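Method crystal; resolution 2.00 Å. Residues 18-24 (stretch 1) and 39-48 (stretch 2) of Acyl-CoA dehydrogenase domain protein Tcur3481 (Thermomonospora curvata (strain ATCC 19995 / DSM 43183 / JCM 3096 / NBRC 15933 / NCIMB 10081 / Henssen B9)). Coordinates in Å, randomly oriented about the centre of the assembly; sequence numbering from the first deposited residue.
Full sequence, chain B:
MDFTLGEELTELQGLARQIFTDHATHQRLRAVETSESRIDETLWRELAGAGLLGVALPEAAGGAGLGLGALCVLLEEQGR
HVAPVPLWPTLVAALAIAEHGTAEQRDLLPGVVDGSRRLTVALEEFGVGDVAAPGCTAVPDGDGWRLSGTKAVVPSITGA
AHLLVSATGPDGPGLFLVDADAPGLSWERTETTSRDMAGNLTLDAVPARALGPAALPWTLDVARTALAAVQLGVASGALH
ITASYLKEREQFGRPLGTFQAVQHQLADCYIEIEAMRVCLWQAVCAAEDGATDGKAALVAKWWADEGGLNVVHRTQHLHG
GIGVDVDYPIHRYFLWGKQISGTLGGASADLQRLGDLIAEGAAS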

# COMPACT_ATOMS: atom_id res chain seq x y z
N GLN B 18 -18.62 -27.85 -13.33
CA GLN B 18 -19.86 -28.01 -14.08
C GLN B 18 -21.06 -27.89 -13.16
O GLN B 18 -22.07 -27.27 -13.52
CB GLN B 18 -19.89 -29.38 -14.78
CG GLN B 18 -21.15 -29.58 -15.61
CD GLN B 18 -21.21 -28.65 -16.81
OE1 GLN B 18 -22.09 -27.78 -16.92
NE2 GLN B 18 -20.25 -28.82 -17.72
N ILE B 19 -20.98 -28.50 -11.98
CA ILE B 19 -22.11 -28.47 -11.07
C ILE B 19 -22.35 -27.04 -10.59
O ILE B 19 -23.48 -26.52 -10.61
CB ILE B 19 -21.88 -29.47 -9.93
CG1 ILE B 19 -21.94 -30.90 -10.50
CG2 ILE B 19 -22.85 -29.27 -8.71
CD1 ILE B 19 -21.57 -31.91 -9.45
N PHE B 20 -21.27 -26.34 -10.21
CA PHE B 20 -21.42 -24.97 -9.74
C PHE B 20 -21.91 -24.07 -10.86
O PHE B 20 -22.72 -23.17 -10.62
CB PHE B 20 -20.08 -24.45 -9.19
CG PHE B 20 -19.70 -25.03 -7.85
CD1 PHE B 20 -20.63 -25.14 -6.82
CD2 PHE B 20 -18.40 -25.44 -7.60
CE1 PHE B 20 -20.27 -25.65 -5.58
CE2 PHE B 20 -18.04 -25.96 -6.36
CZ PHE B 20 -18.97 -26.07 -5.35
N THR B 21 -21.41 -24.27 -12.08
CA THR B 21 -21.84 -23.48 -13.22
C THR B 21 -23.32 -23.68 -13.52
O THR B 21 -24.02 -22.72 -13.87
CB THR B 21 -21.01 -23.88 -14.43
OG1 THR B 21 -19.65 -23.53 -14.19
CG2 THR B 21 -21.52 -23.14 -15.69
N ASP B 22 -23.81 -24.92 -13.41
CA ASP B 22 -25.23 -25.19 -13.65
C ASP B 22 -26.14 -24.57 -12.59
O ASP B 22 -27.32 -24.33 -12.86
CB ASP B 22 -25.52 -26.69 -13.68
CG ASP B 22 -24.93 -27.37 -14.88
OD1 ASP B 22 -24.61 -26.68 -15.86
OD2 ASP B 22 -24.82 -28.61 -14.83
N HIS B 23 -25.66 -24.35 -11.36
CA HIS B 23 -26.60 -23.92 -10.33
C HIS B 23 -26.31 -22.57 -9.70
O HIS B 23 -27.19 -22.03 -9.02
CB HIS B 23 -26.71 -25.01 -9.23
CG HIS B 23 -27.30 -26.28 -9.75
ND1 HIS B 23 -28.51 -26.31 -10.43
CD2 HIS B 23 -26.82 -27.54 -9.79
CE1 HIS B 23 -28.75 -27.55 -10.84
NE2 HIS B 23 -27.75 -28.31 -10.46
N ALA B 24 -25.13 -21.99 -9.91
CA ALA B 24 -24.81 -20.68 -9.35
C ALA B 24 -25.07 -19.59 -10.39
O ALA B 24 -24.15 -18.93 -10.92
CB ALA B 24 -23.37 -20.65 -8.84
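Stretch 2, residues 39-48: IDETLWRELA

Stretch 2 enters as an extended segment, Ile 39 and Asp 40 having phi/psi of -124/133 and -90/104, and is helical from Glu 41 onward. Its helix runs nearly antiparallel to helix 18-23: the N-to-C directions differ by 160°, and the axes approach to 10.5 Å. The register agrees, since the CA of Leu 43 lies 6.7 Å from the CA of His 23, and the CA of Glu 46 lies 7.4 Å from the CA of Ile 19.

Ile 39 is out of reach. Asp 40 is the N-cap: its OD1 accepts from Leu 43 N at 3.0 Å with a near-linear N-H...O angle of 170°, and weakly from Thr 42 N, also at 3.0 Å but at 121°. One water donates to both Asp 40 OD2 (2.6 Å) and His 23 O (2.9 Å), bridging the start of one helix to the end of the other.

Leu 43 points sideways at CB, yet its CD1 comes within 3.4 Å of Ile 19 CG2, and its CD2 meets the ring edge of Phe 20 at CE1, 4.0 Å away. Trp 44 and Arg 45 make no contact with stretch 1. Glu 46 CG packs 3.9 Å from His 23 NE2. One turn beyond Leu 43, Leu 47 reaches the same two residues, with CD2 3.7 Å from Ile 19 CG2 and CD1 4.1 Å from Phe 20 CE1.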

# COMPACT_ATOMS: atom_id res chain seq x y z
N ILE B 39 -29.11 -21.54 1.99
CA ILE B 39 -28.36 -22.73 1.58
C ILE B 39 -29.09 -23.39 0.42
O ILE B 39 -30.29 -23.69 0.52
CB ILE B 39 -28.21 -23.74 2.74
CG1 ILE B 39 -27.34 -23.16 3.88
CG2 ILE B 39 -27.64 -25.05 2.16
CD1 ILE B 39 -27.20 -24.06 5.13
N ASP B 40 -28.35 -23.73 -0.62
CA ASP B 40 -28.96 -24.37 -1.78
C ASP B 40 -28.92 -25.87 -1.54
O ASP B 40 -27.87 -26.51 -1.71
CB ASP B 40 -28.23 -23.98 -3.05
CG ASP B 40 -28.88 -24.52 -4.32
OD1 ASP B 40 -29.69 -25.46 -4.27
OD2 ASP B 40 -28.57 -23.95 -5.40
N GLU B 41 -30.08 -26.44 -1.19
CA GLU B 41 -30.15 -27.86 -0.86
C GLU B 41 -30.05 -28.71 -2.11
O GLU B 41 -29.67 -29.89 -2.03
CB GLU B 41 -31.46 -28.16 -0.13
CG GLU B 41 -31.62 -27.43 1.17
CD GLU B 41 -30.66 -27.92 2.25
OE1 GLU B 41 -30.06 -29.01 2.10
OE2 GLU B 41 -30.51 -27.19 3.25
N THR B 42 -30.45 -28.15 -3.26
CA THR B 42 -30.32 -28.88 -4.51
C THR B 42 -28.86 -29.04 -4.88
O THR B 42 -28.39 -30.14 -5.20
CB THR B 42 -31.10 -28.15 -5.61
OG1 THR B 42 -32.47 -28.03 -5.20
CG2 THR B 42 -31.04 -28.98 -6.93
N LEU B 43 -28.11 -27.95 -4.79
CA LEU B 43 -26.67 -28.00 -5.02
C LEU B 43 -25.99 -28.97 -4.06
O LEU B 43 -25.09 -29.73 -4.46
CB LEU B 43 -26.09 -26.61 -4.85
CG LEU B 43 -24.58 -26.48 -5.06
CD1 LEU B 43 -24.18 -27.10 -6.42
CD2 LEU B 43 -24.13 -24.99 -4.95
N TRP B 44 -26.40 -28.97 -2.78
CA TRP B 44 -25.84 -29.89 -1.81
C TRP B 44 -26.06 -31.34 -2.24
O TRP B 44 -25.16 -32.18 -2.15
CB TRP B 44 -26.47 -29.66 -0.44
CG TRP B 44 -25.69 -30.35 0.62
CD1 TRP B 44 -25.98 -31.55 1.23
CD2 TRP B 44 -24.45 -29.91 1.17
NE1 TRP B 44 -25.00 -31.87 2.14
CE2 TRP B 44 -24.04 -30.88 2.12
CE3 TRP B 44 -23.63 -28.78 0.96
CZ2 TRP B 44 -22.85 -30.76 2.87
CZ3 TRP B 44 -22.43 -28.66 1.73
CH2 TRP B 44 -22.07 -29.65 2.66
N ARG B 45 -27.28 -31.66 -2.66
CA ARG B 45 -27.57 -33.04 -3.05
C ARG B 45 -26.82 -33.43 -4.33
O ARG B 45 -26.37 -34.58 -4.48
CB ARG B 45 -29.07 -33.23 -3.23
CG ARG B 45 -29.89 -33.30 -1.95
CD ARG B 45 -31.37 -33.65 -2.27
NE ARG B 45 -31.99 -32.74 -3.25
CZ ARG B 45 -32.16 -33.01 -4.54
NH1 ARG B 45 -31.75 -34.18 -5.04
NH2 ARG B 45 -32.73 -32.12 -5.35
N GLU B 46 -26.70 -32.49 -5.25
CA GLU B 46 -25.94 -32.75 -6.48
C GLU B 46 -24.47 -33.03 -6.17
O GLU B 46 -23.87 -33.98 -6.70
CB GLU B 46 -26.07 -31.55 -7.43
CG GLU B 46 -27.52 -31.21 -7.87
CD GLU B 46 -27.92 -32.03 -9.06
OE1 GLU B 46 -27.03 -32.22 -9.91
OE2 GLU B 46 -29.08 -32.52 -9.12
N LEU B 47 -23.87 -32.21 -5.30
CA LEU B 47 -22.50 -32.45 -4.85
C LEU B 47 -22.33 -33.81 -4.19
O LEU B 47 -21.33 -34.50 -4.43
CB LEU B 47 -22.08 -31.36 -3.86
CG LEU B 47 -21.97 -29.99 -4.56
CD1 LEU B 47 -21.81 -28.88 -3.52
CD2 LEU B 47 -20.84 -29.93 -5.62
N ALA B 48 -23.25 -34.18 -3.29
CA ALA B 48 -23.18 -35.50 -2.68
C ALA B 48 -23.24 -36.59 -3.75
O ALA B 48 -22.50 -37.58 -3.69
CB ALA B 48 -24.32 -35.70 -1.66
O HOH W 1 -26.81 -22.19 -6.15